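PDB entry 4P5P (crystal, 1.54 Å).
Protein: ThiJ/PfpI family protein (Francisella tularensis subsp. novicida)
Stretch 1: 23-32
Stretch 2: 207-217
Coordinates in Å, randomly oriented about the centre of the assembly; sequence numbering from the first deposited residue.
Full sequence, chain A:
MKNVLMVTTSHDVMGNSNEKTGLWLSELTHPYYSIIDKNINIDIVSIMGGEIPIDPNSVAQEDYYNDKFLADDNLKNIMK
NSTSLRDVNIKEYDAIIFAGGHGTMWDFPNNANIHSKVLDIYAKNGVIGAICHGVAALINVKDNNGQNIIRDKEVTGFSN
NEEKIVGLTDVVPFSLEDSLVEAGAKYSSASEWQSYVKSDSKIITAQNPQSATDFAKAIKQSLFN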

# COMPACT_ATOMS: atom_id res chain seq x y z
N LEU A 23 5.18 7.63 -4.21
CA LEU A 23 4.66 7.29 -2.90
C LEU A 23 4.00 8.47 -2.20
O LEU A 23 4.52 9.59 -2.25
CB LEU A 23 5.80 6.76 -2.03
CG LEU A 23 5.57 6.63 -0.52
CD1 LEU A 23 4.64 5.47 -0.21
CD2 LEU A 23 6.91 6.46 0.17
N TRP A 24 2.87 8.21 -1.54
CA TRP A 24 2.30 9.19 -0.61
C TRP A 24 3.00 8.99 0.72
O TRP A 24 2.73 8.02 1.43
CB TRP A 24 0.78 9.03 -0.46
CG TRP A 24 0.19 10.26 0.19
CD1 TRP A 24 0.07 10.50 1.52
CD2 TRP A 24 -0.29 11.42 -0.48
NE1 TRP A 24 -0.47 11.75 1.73
CE2 TRP A 24 -0.70 12.34 0.51
CE3 TRP A 24 -0.42 11.79 -1.82
CZ2 TRP A 24 -1.23 13.58 0.19
CZ3 TRP A 24 -0.94 13.02 -2.13
CH2 TRP A 24 -1.34 13.90 -1.13
N LEU A 25 3.94 9.88 1.05
CA LEU A 25 4.92 9.57 2.09
C LEU A 25 4.34 9.13 3.43
O LEU A 25 4.82 8.17 4.02
CB LEU A 25 5.84 10.76 2.31
CG LEU A 25 7.03 10.51 3.25
CD1 LEU A 25 7.86 9.31 2.80
CD2 LEU A 25 7.88 11.74 3.37
N SER A 26 3.29 9.80 3.91
CA SER A 26 2.77 9.46 5.23
C SER A 26 2.13 8.07 5.28
O SER A 26 1.93 7.54 6.36
CB SER A 26 1.76 10.51 5.71
OG SER A 26 0.64 10.58 4.84
N GLU A 27 1.79 7.48 4.14
CA GLU A 27 1.25 6.12 4.13
C GLU A 27 2.34 5.07 4.34
O GLU A 27 2.03 3.91 4.60
CB GLU A 27 0.48 5.87 2.84
CG GLU A 27 -0.82 6.68 2.85
CD GLU A 27 -1.58 6.67 1.56
OE1 GLU A 27 -2.60 7.39 1.49
OE2 GLU A 27 -1.20 5.96 0.63
N LEU A 28 3.60 5.50 4.20
CA LEU A 28 4.74 4.71 4.64
C LEU A 28 5.09 5.08 6.09
O LEU A 28 5.17 4.20 6.95
CB LEU A 28 5.95 4.93 3.72
CG LEU A 28 7.27 4.27 4.16
CD1 LEU A 28 7.14 2.75 4.25
CD2 LEU A 28 8.39 4.64 3.21
N THR A 29 5.26 6.36 6.37
CA THR A 29 5.87 6.75 7.63
C THR A 29 4.91 6.64 8.82
O THR A 29 5.33 6.27 9.90
CB THR A 29 6.44 8.18 7.58
OG1 THR A 29 5.37 9.13 7.54
CG2 THR A 29 7.30 8.36 6.36
N HIS A 30 3.62 6.92 8.63
CA HIS A 30 2.73 6.87 9.78
C HIS A 30 2.49 5.42 10.22
O HIS A 30 2.61 5.12 11.40
CB HIS A 30 1.41 7.62 9.50
CG HIS A 30 1.59 9.11 9.43
ND1 HIS A 30 0.55 10.00 9.64
CD2 HIS A 30 2.69 9.87 9.18
CE1 HIS A 30 1.00 11.23 9.51
NE2 HIS A 30 2.29 11.19 9.23
N PRO A 31 2.22 4.50 9.27
CA PRO A 31 2.14 3.11 9.74
C PRO A 31 3.47 2.56 10.25
O PRO A 31 3.49 1.76 11.19
CB PRO A 31 1.64 2.36 8.50
CG PRO A 31 0.98 3.40 7.67
CD PRO A 31 1.80 4.63 7.87
N TYR A 32 4.59 2.99 9.67
CA TYR A 32 5.90 2.58 10.16
C TYR A 32 6.06 2.89 11.64
O TYR A 32 6.37 2.00 12.43
CB TYR A 32 7.01 3.27 9.36
CG TYR A 32 8.41 2.79 9.70
CD1 TYR A 32 8.94 1.69 9.07
CD2 TYR A 32 9.19 3.44 10.66
CE1 TYR A 32 10.22 1.24 9.37
CE2 TYR A 32 10.46 2.99 10.97
CZ TYR A 32 10.97 1.89 10.32
OH TYR A 32 12.23 1.41 10.60
N GLN A 207 -8.85 3.59 3.01
CA GLN A 207 -9.36 4.38 1.90
C GLN A 207 -8.42 5.49 1.40
O GLN A 207 -8.33 5.72 0.20
CB GLN A 207 -10.70 4.99 2.30
CG GLN A 207 -11.40 5.75 1.21
CD GLN A 207 -12.78 6.18 1.63
OE1 GLN A 207 -13.43 5.50 2.43
NE2 GLN A 207 -13.24 7.31 1.11
N ASN A 208 -7.74 6.18 2.32
CA ASN A 208 -7.12 7.46 2.01
C ASN A 208 -6.01 7.77 3.03
O ASN A 208 -5.83 7.03 3.98
CB ASN A 208 -8.21 8.54 1.98
CG ASN A 208 -9.06 8.53 3.22
OD1 ASN A 208 -8.57 8.26 4.32
ND2 ASN A 208 -10.37 8.79 3.06
N PRO A 209 -5.25 8.85 2.81
CA PRO A 209 -4.17 9.15 3.75
C PRO A 209 -4.71 9.38 5.16
O PRO A 209 -4.00 9.12 6.14
CB PRO A 209 -3.55 10.43 3.18
CG PRO A 209 -3.88 10.40 1.74
CD PRO A 209 -5.23 9.78 1.66
N GLN A 210 -5.95 9.85 5.25
CA GLN A 210 -6.57 10.14 6.53
C GLN A 210 -6.91 8.87 7.31
O GLN A 210 -7.32 8.94 8.47
CB GLN A 210 -7.83 10.99 6.35
CG GLN A 210 -7.56 12.36 5.74
CD GLN A 210 -7.34 12.33 4.23
OE1 GLN A 210 -7.62 11.34 3.55
NE2 GLN A 210 -6.82 13.44 3.70
N SER A 211 -6.75 7.72 6.66
CA SER A 211 -7.04 6.43 7.27
C SER A 211 -5.80 5.74 7.83
O SER A 211 -5.92 4.65 8.38
CB SER A 211 -7.66 5.47 6.24
OG SER A 211 -8.80 6.02 5.62
N ALA A 212 -4.64 6.37 7.69
CA ALA A 212 -3.38 5.70 7.97
C ALA A 212 -3.25 5.21 9.42
O ALA A 212 -2.73 4.12 9.68
CB ALA A 212 -2.22 6.62 7.64
N THR A 213 -3.70 6.03 10.37
CA THR A 213 -3.61 5.70 11.79
C THR A 213 -4.40 4.44 12.12
O THR A 213 -3.86 3.49 12.70
CB THR A 213 -4.12 6.86 12.67
OG1 THR A 213 -3.20 7.95 12.59
CG2 THR A 213 -4.25 6.45 14.13
N ASP A 214 -5.68 4.43 11.75
CA ASP A 214 -6.53 3.30 12.07
C ASP A 214 -6.13 2.06 11.26
O ASP A 214 -6.33 0.94 11.70
CB ASP A 214 -7.99 3.65 11.80
CG ASP A 214 -8.65 4.35 12.98
OD1 ASP A 214 -7.95 4.73 13.94
OD2 ASP A 214 -9.89 4.51 12.94
N PHE A 215 -5.56 2.30 10.08
CA PHE A 215 -5.02 1.24 9.24
C PHE A 215 -3.94 0.51 10.01
O PHE A 215 -3.97 -0.72 10.14
CB PHE A 215 -4.49 1.87 7.94
CG PHE A 215 -3.79 0.91 6.99
CD1 PHE A 215 -4.44 -0.17 6.44
CD2 PHE A 215 -2.48 1.18 6.58
CE1 PHE A 215 -3.80 -1.00 5.54
CE2 PHE A 215 -1.84 0.36 5.68
CZ PHE A 215 -2.50 -0.72 5.16
N ALA A 216 -2.99 1.28 10.53
CA ALA A 216 -1.88 0.71 11.29
C ALA A 216 -2.37 -0.01 12.54
O ALA A 216 -1.85 -1.08 12.89
CB ALA A 216 -0.89 1.80 11.67
N LYS A 217 -3.34 0.59 13.23
CA LYS A 217 -3.92 -0.03 14.41
C LYS A 217 -4.49 -1.42 14.09
O LYS A 217 -4.25 -2.38 14.83
CB LYS A 217 -5.03 0.85 15.00
CG LYS A 217 -4.55 2.14 15.64
CD LYS A 217 -5.73 3.01 16.07
CE LYS A 217 -5.28 4.31 16.72
NZ LYS A 217 -6.43 5.23 16.96
O HOH W 1 -1.42 9.99 6.54
O HOH W 2 -2.10 9.17 10.14

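Two segments whose touching residues lie at least 181 positions apart in sequence meet in this ThiJ/PfpI family protein through a small, mostly apolar contact that buries 357 Å², both sides summed. Residues 26-32 of the first stretch are helical; in the second, a 3-10 turn at 209-211 leads into a helix from 212. The two helix axes approach to 8.7 Å, with 49° between their N-to-C directions. Two places set the backbone register: E27 CA lies 6.0 Å from A212 CA, and P31 CA lies 4.9 Å from A216 CA. The second spacing is very short for neighbouring helices; on the A216 side there is only a methyl to fit in it, and its CB rests 3.8 Å from P31 CA, so the bump of one helix beds almost directly against the backbone of the other.

P31 is the main knob of the first helix. Its ring nitrogen carries no hydrogen, so it makes no bond to the preceding turn, and the helix kinks there. Its CA-to-CB bond points toward the second stretch, and the ring sits among A212, F215 and A216: P31 CD is 4.5 Å from A212 CB, P31 CG is 4.3 Å from F215 CD2, and P31 CB is 4.1 Å from A216 CB. F215 meets the proline with the edge of its ring, near the ring plane, rather than with a face. One turn before A216, the methyl of A212 also points across the interface, with A212 CB 4.2 Å from H30 CB and 4.4 Å from S26 O. Alanines at 212 and 216, one helical turn apart, thus keep this side of the second helix low, and the proline fits against it.

At the other end of the contact the roles reverse, and P209 of the second stretch becomes the bump. It has the largest covered area of any residue here, 67 Å². Its CG lies over one face of W24, 3.9 Å from the centroid of the five-membered ring and 19° off the ring normal, a CH-pi contact between a slightly polarised C-H and the electron-rich indole. E27 closes on the same proline. Its CA-to-CB bond points sideways, but the extended side chain brings OE1 to 3.3 Å from both P209 CA and P209 CG. P209 N is equally near E27 OE1, at 3.3 Å, yet with no hydrogen to share this is packing alone.

No direct hydrogen bond joins the stretches; two waters make the polar links. Water 1 lies 2.7 Å from S26 OG and donates to P209 O at 2.8 Å. Water 2 bridges H30 ND1 at 2.8 Å and T213 OG1 at 2.9 Å, linking two residues whose side chains do not touch. Within the second stretch, S211 OG donates to N208 OD1 (2.6 Å) and S211 N to N208 O (2.9 Å), bracing the turn that carries P209.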